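Local coordinates for protein probable oxidoreductase (Pseudomonas aeruginosa, PDB 4B7C) that probably acts as an NADP-dependent oxidoreductase of the medium-chain dehydrogenase/reductase family, with its cofactor held by a Rossmann fold, at residues E151-S156 / K173-V178. Residues are numbered along the deposited sequence; the frame is centred on the assembly and turned at random.
Sequences ETVVIS and KGCRVV
Thr152, Val153 and Val154 of strand 152-155 pair in parallel with Arg176, Val177 and Val178, the short axes 4.8 Å apart and their directions 21° apart. Val153 works in both directions: its N gives a nearly straight bond to Arg176 O (2.8 Å), and its O receives Val178 N at 2.9 Å. Of the four bonds between 151-156 and 173-178, the first, Arg176 N to Glu151 O, is the most bent (142° at the hydrogen); the last is Ile155 N to Val178 O, and the pairing runs on to Ile180. On the face bearing Val153 and Val177, CG2 of Val153, beside its own backbone N, lies 3.7 Å from Cys175 CB and 3.8 Å from Cys175 SG, while Ile155 CG1 meets Val177 CG1 more loosely at 4.3 Å. The other face carries Thr152, Val154, Arg176 and Val178. There Thr152 and Arg176 run side by side, Thr152 OG1 lying 3.9 Å from Arg176 CD; with CG of Arg176 anti to its backbone N (chi1 176°) and the chain extended to NE, the guanidinium travels on to a salt bridge with Glu214. Gly174, at positive phi, closes helix 161-172 in a Schellman motif. With that helix as crossover, the strands form the first beta-alpha-beta unit of the parallel Rossmann sheet: helix 161-172 packs on Val177 and Ile155, strand 219-224 flanks 152-155, and strand 198-201 lies beyond 176-181.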
ATOM      1  N   GLU B 151      18.108   7.026  -8.063  1.00 48.83           N
ATOM      2  CA  GLU B 151      17.044   7.058  -7.054  1.00 44.48           C
ATOM      3  C   GLU B 151      17.608   6.820  -5.668  1.00 41.37           C
ATOM      4  O   GLU B 151      18.672   6.223  -5.505  1.00 42.41           O
ATOM      5  CB  GLU B 151      15.949   6.024  -7.349  1.00 44.93           C
ATOM      6  CG  GLU B 151      15.047   6.397  -8.519  1.00 46.30           C
ATOM      7  CD  GLU B 151      13.846   5.467  -8.676  1.00 47.87           C
ATOM      8  OE1 GLU B 151      13.953   4.260  -8.375  1.00 41.41           O
ATOM      9  OE2 GLU B 151      12.787   5.948  -9.112  1.00 46.00           O
ATOM     10  N   THR B 152      16.883   7.297  -4.668  1.00 39.50           N
ATOM     11  CA  THR B 152      17.255   7.095  -3.274  1.00 39.12           C
ATOM     12  C   THR B 152      16.490   5.912  -2.694  1.00 38.96           C
ATOM     13  O   THR B 152      15.252   5.892  -2.666  1.00 40.80           O
ATOM     14  CB  THR B 152      17.020   8.366  -2.427  1.00 39.48           C
ATOM     15  OG1 THR B 152      17.887   9.405  -2.903  1.00 40.39           O
ATOM     16  CG2 THR B 152      17.323   8.120  -0.972  1.00 36.54           C
ATOM     17  N   VAL B 153      17.254   4.919  -2.252  1.00 38.58           N
ATOM     18  CA  VAL B 153      16.726   3.705  -1.668  1.00 37.11           C
ATOM     19  C   VAL B 153      17.049   3.666  -0.194  1.00 36.11           C
ATOM     20  O   VAL B 153      18.214   3.751   0.207  1.00 40.35           O
ATOM     21  CB  VAL B 153      17.314   2.454  -2.348  1.00 37.16           C
ATOM     22  CG1 VAL B 153      16.764   1.193  -1.701  1.00 36.62           C
ATOM     23  CG2 VAL B 153      16.993   2.481  -3.828  1.00 36.71           C
ATOM     24  N   VAL B 154      16.012   3.537   0.622  1.00 34.71           N
ATOM     25  CA  VAL B 154      16.172   3.370   2.056  1.00 34.59           C
ATOM     26  C   VAL B 154      15.823   1.944   2.480  1.00 37.19           C
ATOM     27  O   VAL B 154      14.837   1.346   2.016  1.00 36.84           O
ATOM     28  CB  VAL B 154      15.311   4.373   2.837  1.00 35.25           C
ATOM     29  CG1 VAL B 154      15.362   4.078   4.327  1.00 32.53           C
ATOM     30  CG2 VAL B 154      15.752   5.798   2.530  1.00 34.37           C
ATOM     31  N   ILE B 155      16.668   1.381   3.336  1.00 39.03           N
ATOM     32  CA  ILE B 155      16.534   0.006   3.758  1.00 37.20           C
ATOM     33  C   ILE B 155      16.442  -0.085   5.275  1.00 38.09           C
ATOM     34  O   ILE B 155      17.354   0.339   5.992  1.00 38.77           O
ATOM     35  CB  ILE B 155      17.743  -0.828   3.248  1.00 38.48           C
ATOM     36  CG1 ILE B 155      18.175  -0.438   1.805  1.00 39.85           C
ATOM     37  CG2 ILE B 155      17.473  -2.315   3.460  1.00 37.97           C
ATOM     38  CD1 ILE B 155      18.398  -1.628   0.908  1.00 41.62           C
ATOM     39  N   SER B 156      15.343  -0.645   5.779  1.00 37.23           N
ATOM     40  CA  SER B 156      15.220  -0.941   7.211  1.00 36.33           C
ATOM     41  C   SER B 156      15.758  -2.343   7.513  1.00 36.83           C
ATOM     42  O   SER B 156      15.867  -3.183   6.618  1.00 36.26           O
ATOM     43  CB  SER B 156      13.779  -0.798   7.700  1.00 36.07           C
ATOM     44  OG  SER B 156      12.945  -1.808   7.170  1.00 39.31           O
ATOM     45  N   LYS B 173      22.909  -0.935  -8.767  1.00 48.11           N
ATOM     46  CA  LYS B 173      21.976  -0.379  -9.751  1.00 48.87           C
ATOM     47  C   LYS B 173      22.102   1.139  -9.897  1.00 49.52           C
ATOM     48  O   LYS B 173      21.359   1.770 -10.657  1.00 50.97           O
ATOM     49  CB  LYS B 173      20.534  -0.752  -9.395  1.00 48.46           C
ATOM     50  CG  LYS B 173      20.254  -2.250  -9.417  1.00 47.16           C
ATOM     51  CD  LYS B 173      20.475  -2.862 -10.791  1.00 46.07           C
ATOM     52  CE  LYS B 173      20.307  -4.368 -10.753  1.00 45.96           C
ATOM     53  NZ  LYS B 173      20.603  -4.960 -12.083  1.00 45.49           N
ATOM     54  N   GLY B 174      23.048   1.717  -9.171  1.00 49.39           N
ATOM     55  CA  GLY B 174      23.367   3.138  -9.304  1.00 48.81           C
ATOM     56  C   GLY B 174      22.553   4.023  -8.383  1.00 48.32           C
ATOM     57  O   GLY B 174      22.460   5.236  -8.586  1.00 51.06           O
ATOM     58  N   CYS B 175      21.991   3.423  -7.341  1.00 45.65           N
ATOM     59  CA  CYS B 175      21.156   4.152  -6.404  1.00 46.50           C
ATOM     60  C   CYS B 175      21.961   4.762  -5.282  1.00 49.18           C
ATOM     61  O   CYS B 175      23.040   4.292  -4.936  1.00 49.24           O
ATOM     62  CB  CYS B 175      20.096   3.236  -5.784  1.00 46.34           C
ATOM     63  SG  CYS B 175      19.081   2.393  -7.016  1.00 47.58           S
ATOM     64  N   ARG B 176      21.407   5.818  -4.705  1.00 49.41           N
ATOM     65  CA  ARG B 176      21.851   6.292  -3.410  1.00 48.03           C
ATOM     66  C   ARG B 176      21.210   5.395  -2.365  1.00 47.49           C
ATOM     67  O   ARG B 176      19.988   5.263  -2.311  1.00 49.03           O
ATOM     68  CB  ARG B 176      21.466   7.756  -3.187  1.00 49.55           C
ATOM     69  CG  ARG B 176      21.828   8.253  -1.802  1.00 52.56           C
ATOM     70  CD  ARG B 176      21.568   9.736  -1.576  1.00 54.76           C
ATOM     71  NE  ARG B 176      21.890  10.029  -0.180  1.00 58.30           N
ATOM     72  CZ  ARG B 176      23.121  10.220   0.300  1.00 60.46           C
ATOM     73  NH1 ARG B 176      24.186  10.206  -0.499  1.00 60.71           N
ATOM     74  NH2 ARG B 176      23.286  10.442   1.600  1.00 63.52           N
ATOM     75  N   VAL B 177      22.039   4.800  -1.512  1.00 46.62           N
ATOM     76  CA  VAL B 177      21.584   3.787  -0.573  1.00 43.60           C
ATOM     77  C   VAL B 177      21.785   4.197   0.883  1.00 45.63           C
ATOM     78  O   VAL B 177      22.914   4.389   1.347  1.00 48.22           O
ATOM     79  CB  VAL B 177      22.298   2.445  -0.811  1.00 43.41           C
ATOM     80  CG1 VAL B 177      21.682   1.360   0.051  1.00 42.49           C
ATOM     81  CG2 VAL B 177      22.249   2.072  -2.280  1.00 41.07           C
ATOM     82  N   VAL B 178      20.673   4.280   1.607  1.00 43.82           N
ATOM     83  CA  VAL B 178      20.676   4.664   3.009  1.00 42.28           C
ATOM     84  C   VAL B 178      20.084   3.558   3.862  1.00 42.01           C
ATOM     85  O   VAL B 178      18.938   3.126   3.670  1.00 46.20           O
ATOM     86  CB  VAL B 178      19.911   5.987   3.243  1.00 42.11           C
ATOM     87  CG1 VAL B 178      19.858   6.329   4.724  1.00 42.55           C
ATOM     88  CG2 VAL B 178      20.576   7.117   2.476  1.00 42.13           C
TER